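Local coordinates for protein gamma-glutamyltranspeptidase (Klebsiella pneumoniae subsp. pneumoniae, PDB 5HFT) that catalyses the conversion of oxamate to oxalate in the uric acid degradation pathway and belongs to the gamma-glutamyltransferase family, at residues V151-L154 with L155-A158; P167-A170 with S171-H174; A219-G222 with L223-Y227. All coordinates share one frame; numbering follows the deposited sequence.

Interaction 1. Residues V151-L154 with L155-A158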
loop_
_atom_site.group_PDB
_atom_site.type_symbol
_atom_site.label_atom_id
_atom_site.label_comp_id
_atom_site.label_asym_id
_atom_site.label_seq_id
_atom_site.Cartn_x
_atom_site.Cartn_y
_atom_site.Cartn_z
ATOM N N VAL A 151 -5.896 17.921 11.960
ATOM C CA VAL A 151 -5.106 17.512 10.797
ATOM C C VAL A 151 -3.658 17.987 10.918
ATOM O O VAL A 151 -2.716 17.229 10.646
ATOM C CB VAL A 151 -5.772 18.029 9.502
ATOM C CG1 VAL A 151 -6.013 19.536 9.582
ATOM C CG2 VAL A 151 -4.917 17.730 8.291
ATOM N N ALA A 152 -3.457 19.236 11.370
ATOM C CA ALA A 152 -2.113 19.793 11.539
ATOM C C ALA A 152 -1.263 18.942 12.467
ATOM O O ALA A 152 -0.030 18.998 12.403
ATOM C CB ALA A 152 -2.191 21.231 12.062
ATOM N N ARG A 153 -1.899 18.183 13.350
ATOM C CA ARG A 153 -1.177 17.228 14.177
ATOM C C ARG A 153 -0.810 15.974 13.382
ATOM O O ARG A 153 0.319 15.478 13.500
ATOM C CB ARG A 153 -2.013 16.865 15.406
ATOM C CG ARG A 153 -1.333 15.882 16.316
ATOM C CD ARG A 153 -0.018 16.444 16.809
ATOM N NE ARG A 153 0.875 15.392 17.287
ATOM C CZ ARG A 153 1.771 14.778 16.518
ATOM N NH1 ARG A 153 1.885 15.118 15.242
ATOM N NH2 ARG A 153 2.561 13.830 17.015
ATOM N N LEU A 154 -1.725 15.470 12.536
ATOM C CA LEU A 154 -1.447 14.232 11.810
ATOM C C LEU A 154 -0.282 14.368 10.826
ATOM O O LEU A 154 0.396 13.376 10.536
ATOM C CB LEU A 154 -2.697 13.774 11.076
ATOM C CG LEU A 154 -3.972 13.613 11.904
ATOM C CD1 LEU A 154 -5.040 12.979 11.036
ATOM C CD2 LEU A 154 -3.740 12.781 13.164
ATOM N N LEU A 155 -0.050 15.567 10.280
ATOM C CA LEU A 155 1.030 15.800 9.325
ATOM C C LEU A 155 2.281 16.377 9.960
ATOM O O LEU A 155 3.262 16.598 9.252
ATOM C CB LEU A 155 0.582 16.747 8.214
ATOM C CG LEU A 155 -0.689 16.354 7.496
ATOM C CD1 LEU A 155 -1.056 17.498 6.564
ATOM C CD2 LEU A 155 -0.466 15.046 6.776
ATOM N N ALA A 156 2.262 16.642 11.263
ATOM C CA ALA A 156 3.368 17.350 11.889
ATOM C C ALA A 156 4.698 16.649 11.623
ATOM O O ALA A 156 5.670 17.288 11.195
ATOM C CB ALA A 156 3.103 17.513 13.382
ATOM N N ASP A 157 4.778 15.345 11.898
ATOM C CA ASP A 157 6.050 14.657 11.680
ATOM C C ASP A 157 6.453 14.694 10.211
ATOM O O ASP A 157 7.623 14.935 9.894
ATOM C CB ASP A 157 5.984 13.206 12.138
ATOM C CG ASP A 157 5.645 13.064 13.581
ATOM O OD1 ASP A 157 5.358 14.077 14.244
ATOM O OD2 ASP A 157 5.688 11.916 14.059
ATOM N N ALA A 158 5.490 14.498 9.301
ATOM C CA ALA A 158 5.794 14.508 7.868
ATOM C C ALA A 158 6.387 15.839 7.428
ATOM O O ALA A 158 7.350 15.872 6.649
ATOM C CB ALA A 158 4.529 14.228 7.048
#
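Leu155 N donates a hydrogen bond to Val151 O at 3.2 Å, and Leu155 CG stands 3.8 Å from the same oxygen. Here the short helix 151-154 gives way to helix 156-164. With CG anti to its own carbonyl carbon (chi1 -53°), the Leu155 side chain sends CD1 to 4.2 Å from Val151 CG2, and beyond that it packs on Ala65 of helix 56-70 and Leu218 of helix 209-221. Ala156 makes the second link: its N donates to Arg153 O at 3.2 Å, coming from above the carbonyl plane. The Arg153 chain points away at its start, bends at chi2 (59°) and returns so that NH1 comes alongside Ala156, 3.3 Å from its CB. Asp157 OD1 then sits at the edge of the guanidinium, near its plane, in a long salt bridge of 3.8 Å to NH1. Both charged ends find stronger partners elsewhere, Arg153 NH2 in a salt bridge with Glu52 and Asp157 OD2 in a hydrogen bond with Ser45 OG. The Arg153-Asp157 pair is thus a loose electrostatic tie across the helix junction, its two groups probably oriented mainly by helix 40-51 and the residue just after it.

Interaction 2. Residues P167-A170 with S171-H174; sequences PVTA and SQAH
Thr169 holds the N-cap position of helix 170-178, and Ala173 N closes the first turn by donating to Thr169 O at 3.1 Å with an N-H...O angle of 162°. One residue on, His174 N repeats the pattern to Ala170 O at 2.7 Å, so two successive i to i+4 bonds open the helix. The close approach is between Thr169 and Gln172; Val168 adds looser but buried apolar cover. Thr169 OG1 stands between its backbone N and carbonyl carbon (chi1 38°), a setting that brings the hydroxyl oxygen over the first turn, 3.3 Å from Gln172 CB. The two side chains cross at about a right angle, Gln172 running out fully extended beyond CG past the threonine. Val168 comes in from the loop and lays CG1 4.3 Å from Ala173 CB, the same methyl also approaching Gln172 CD. Phe206 of strand 205-206 touches both Val168 and Gln172 on this side. Val168 is further tied by backbone hydrogen bonds to Gly203 and Ser204, next to the short antiparallel pair of strands 166-167 and 205-206 from which the chain has just emerged. The other side is looser. Ala170, whose CB points away from 171-174, and His174 lie on the solvent side, and Ser171 has His73 beside it. The imidazole of His174 leads away from the loop, CG being anti to the backbone N, and the residue joins the turn through its backbone and the root of its side chain. That root is close in, with His174 CB 3.4 Å from Ala170 O.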
loop_
_atom_site.group_PDB
_atom_site.type_symbol
_atom_site.label_atom_id
_atom_site.label_comp_id
_atom_site.label_asym_id
_atom_site.label_seq_id
_atom_site.Cartn_x
_atom_site.Cartn_y
_atom_site.Cartn_z
ATOM N N PRO A 167 17.095 10.627 7.195
ATOM C CA PRO A 167 18.293 9.826 6.918
ATOM C C PRO A 167 18.093 9.110 5.596
ATOM O O PRO A 167 17.155 8.324 5.458
ATOM C CB PRO A 167 18.352 8.845 8.096
ATOM C CG PRO A 167 17.410 9.429 9.143
ATOM C CD PRO A 167 16.358 10.152 8.379
ATOM N N VAL A 168 18.942 9.414 4.610
ATOM C CA VAL A 168 18.750 8.775 3.310
ATOM C C VAL A 168 18.819 7.271 3.502
ATOM O O VAL A 168 19.805 6.730 4.013
ATOM C CB VAL A 168 19.766 9.280 2.273
ATOM C CG1 VAL A 168 19.616 8.536 0.954
ATOM C CG2 VAL A 168 19.535 10.721 2.013
ATOM N N THR A 169 17.746 6.596 3.154
ATOM C CA THR A 169 17.812 5.151 3.100
ATOM C C THR A 169 18.729 4.689 1.970
ATOM O O THR A 169 18.956 5.383 0.977
ATOM C CB THR A 169 16.403 4.586 2.953
ATOM O OG1 THR A 169 15.657 5.449 2.075
ATOM C CG2 THR A 169 15.732 4.485 4.321
ATOM N N ALA A 170 19.237 3.475 2.127
ATOM C CA ALA A 170 20.074 2.903 1.094
ATOM C C ALA A 170 19.256 2.571 -0.143
ATOM O O ALA A 170 19.749 2.703 -1.272
ATOM C CB ALA A 170 20.796 1.667 1.620
ATOM N N SER A 171 18.005 2.139 0.035
ATOM C CA SER A 171 17.226 1.790 -1.152
ATOM C C SER A 171 16.816 3.035 -1.939
ATOM O O SER A 171 16.744 2.981 -3.171
ATOM C CB SER A 171 16.000 0.951 -0.778
ATOM O OG SER A 171 15.130 1.673 0.059
ATOM N N GLN A 172 16.592 4.169 -1.256
ATOM C CA GLN A 172 16.390 5.437 -1.957
ATOM C C GLN A 172 17.628 5.840 -2.737
ATOM O O GLN A 172 17.524 6.346 -3.864
ATOM C CB GLN A 172 16.031 6.551 -0.981
ATOM C CG GLN A 172 16.035 7.903 -1.640
ATOM C CD GLN A 172 15.651 9.009 -0.692
ATOM O OE1 GLN A 172 15.199 8.751 0.426
ATOM N NE2 GLN A 172 15.836 10.256 -1.125
ATOM N N ALA A 173 18.809 5.675 -2.135
ATOM C CA ALA A 173 20.043 5.930 -2.869
ATOM C C ALA A 173 20.193 4.966 -4.046
ATOM O O ALA A 173 20.526 5.380 -5.165
ATOM C CB ALA A 173 21.242 5.841 -1.932
ATOM N N HIS A 174 19.938 3.677 -3.816
ATOM C CA HIS A 174 20.105 2.684 -4.873
ATOM C C HIS A 174 19.115 2.919 -6.006
ATOM O O HIS A 174 19.503 2.983 -7.179
ATOM C CB HIS A 174 19.944 1.270 -4.299
ATOM C CG HIS A 174 20.143 0.171 -5.302
ATOM N ND1 HIS A 174 19.094 -0.535 -5.856
ATOM C CD2 HIS A 174 21.271 -0.348 -5.848
ATOM C CE1 HIS A 174 19.566 -1.440 -6.695
ATOM N NE2 HIS A 174 20.885 -1.347 -6.710
#

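Interaction 3. Residues A219-G222 with L223-Y227; sequences ASDG and LDSFY
Gly222 leaves helix 209-221 with a positive phi of 104°, a backbone setting well suited to glycine, and turns its carbonyl oxygen to Ser225, which takes it with two hydrogen bonds. Between them the chain makes a type I beta turn from Gly222 to Ser225, the link to helix 225-228. Leu223, first along the second segment, is buried. Its CB points away from 219-222, and its side chain packs on Leu138 of helix 130-144 and on Leu155. Asp224 fills the next corner of the turn, and its carboxylate also leads away, OD2 forming a salt bridge with Arg228. Ser225 carries the contact. Its N donates to Gly222 O at 3.0 Å, from above the carbonyl plane, whereas OG donates to that same oxygen at 2.7 Å, nearly in line with the C=O bond. The hydroxyl is placed for this by a chi1 of 75°, which sets OG between the backbone N and the carbonyl carbon. It also lies 3.4 Å from CB of Asp221, the last helical residue before the glycine. Phe226 follows, its N bonded to Leu223 O; the ring runs into apolar surroundings made by Val131, Leu218, Leu231 and Leu235, and it also packs on an apolar side chain of the other protein chain. Tyr227 closes the segment, with Phe226 CD1 over one face of its ring, offset toward the rim, and its OH hydrogen-bonded to Ala128 O and Ser132 N. Chemically, the contact is a doubly gripped carbonyl: one buried serine supplies both donors, which should restrain rotation of the Gly222-Leu223 peptide and tie the turn to the start of the next helix.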
loop_
_atom_site.group_PDB
_atom_site.type_symbol
_atom_site.label_atom_id
_atom_site.label_comp_id
_atom_site.label_asym_id
_atom_site.label_seq_id
_atom_site.Cartn_x
_atom_site.Cartn_y
_atom_site.Cartn_z
ATOM N N ALA A 219 -2.104 21.128 5.757
ATOM C CA ALA A 219 -2.427 21.321 7.170
ATOM C C ALA A 219 -3.244 22.589 7.397
ATOM O O ALA A 219 -4.092 22.628 8.295
ATOM C CB ALA A 219 -1.150 21.350 8.012
ATOM N N SER A 220 -2.980 23.650 6.627
ATOM C CA SER A 220 -3.721 24.894 6.812
ATOM C C SER A 220 -5.082 24.817 6.148
ATOM O O SER A 220 -6.101 25.138 6.775
ATOM C CB SER A 220 -2.949 26.083 6.227
ATOM O OG SER A 220 -1.570 26.041 6.556
ATOM N N ASP A 221 -5.097 24.380 4.868
ATOM C CA ASP A 221 -6.282 24.275 4.014
ATOM C C ASP A 221 -7.101 23.012 4.223
ATOM O O ASP A 221 -8.288 23.025 3.899
ATOM C CB ASP A 221 -5.898 24.296 2.527
ATOM C CG ASP A 221 -5.435 25.652 2.040
ATOM O OD1 ASP A 221 -5.885 26.662 2.617
ATOM O OD2 ASP A 221 -4.651 25.696 1.059
ATOM N N GLY A 222 -6.513 21.926 4.708
ATOM C CA GLY A 222 -7.249 20.675 4.788
ATOM C C GLY A 222 -6.858 19.690 3.695
ATOM O O GLY A 222 -6.456 20.067 2.587
ATOM N N LEU A 223 -6.968 18.394 4.015
ATOM C CA LEU A 223 -6.518 17.365 3.083
ATOM C C LEU A 223 -7.244 17.455 1.753
ATOM O O LEU A 223 -6.658 17.183 0.703
ATOM C CB LEU A 223 -6.690 15.964 3.670
ATOM C CG LEU A 223 -5.951 15.480 4.927
ATOM C CD1 LEU A 223 -4.508 16.009 4.981
ATOM C CD2 LEU A 223 -6.737 15.792 6.210
ATOM N N ASP A 224 -8.531 17.781 1.775
ATOM C CA ASP A 224 -9.262 17.756 0.517
ATOM C C ASP A 224 -8.878 18.904 -0.406
ATOM O O ASP A 224 -9.189 18.844 -1.603
ATOM C CB ASP A 224 -10.773 17.720 0.771
ATOM C CG ASP A 224 -11.518 17.009 -0.343
ATOM O OD1 ASP A 224 -11.106 15.878 -0.696
ATOM O OD2 ASP A 224 -12.514 17.564 -0.868
ATOM N N SER A 225 -8.192 19.932 0.106
ATOM C CA SER A 225 -7.726 21.013 -0.762
ATOM C C SER A 225 -6.817 20.502 -1.866
ATOM O O SER A 225 -6.627 21.192 -2.868
ATOM C CB SER A 225 -7.013 22.077 0.068
ATOM O OG SER A 225 -5.726 21.651 0.473
ATOM N N PHE A 226 -6.279 19.293 -1.716
ATOM C CA PHE A 226 -5.499 18.658 -2.773
ATOM C C PHE A 226 -6.308 18.513 -4.056
ATOM O O PHE A 226 -5.748 18.597 -5.156
ATOM C CB PHE A 226 -5.007 17.305 -2.251
ATOM C CG PHE A 226 -4.059 16.562 -3.161
ATOM C CD1 PHE A 226 -4.535 15.827 -4.238
ATOM C CD2 PHE A 226 -2.707 16.508 -2.871
ATOM C CE1 PHE A 226 -3.688 15.092 -5.046
ATOM C CE2 PHE A 226 -1.848 15.783 -3.681
ATOM C CZ PHE A 226 -2.352 15.069 -4.776
ATOM N N TYR A 227 -7.621 18.303 -3.943
ATOM C CA TYR A 227 -8.477 18.159 -5.118
ATOM C C TYR A 227 -9.447 19.314 -5.320
ATOM O O TYR A 227 -9.951 19.480 -6.431
ATOM C CB TYR A 227 -9.287 16.855 -5.045
ATOM C CG TYR A 227 -8.450 15.629 -4.767
ATOM C CD1 TYR A 227 -7.999 15.340 -3.474
ATOM C CD2 TYR A 227 -8.108 14.750 -5.788
ATOM C CE1 TYR A 227 -7.223 14.215 -3.210
ATOM C CE2 TYR A 227 -7.332 13.620 -5.531
ATOM C CZ TYR A 227 -6.893 13.363 -4.240
ATOM O OH TYR A 227 -6.123 12.249 -3.981
#

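How the interactions relate
Interactions 1 and 3 are neighbours, although some sixty residues separate them in sequence: their centres are about 12 Å apart and their atoms touch. Val151 CG2 lies 3.4 Å from Leu223 CD2, Leu155 CD1 is 3.9 Å from Ala219 N, and Ala152 CA is 4.0 Å from Ala219 CB, so the junction at 151-158 packs against the end of helix 209-221 and the turn after it. Interaction 2 stands apart, its centre about 24 Å from that of interaction 1 and about 29 Å from that of interaction 3. Helix 156-164 and strand 166-167 span the chain from interaction 1 to interaction 2.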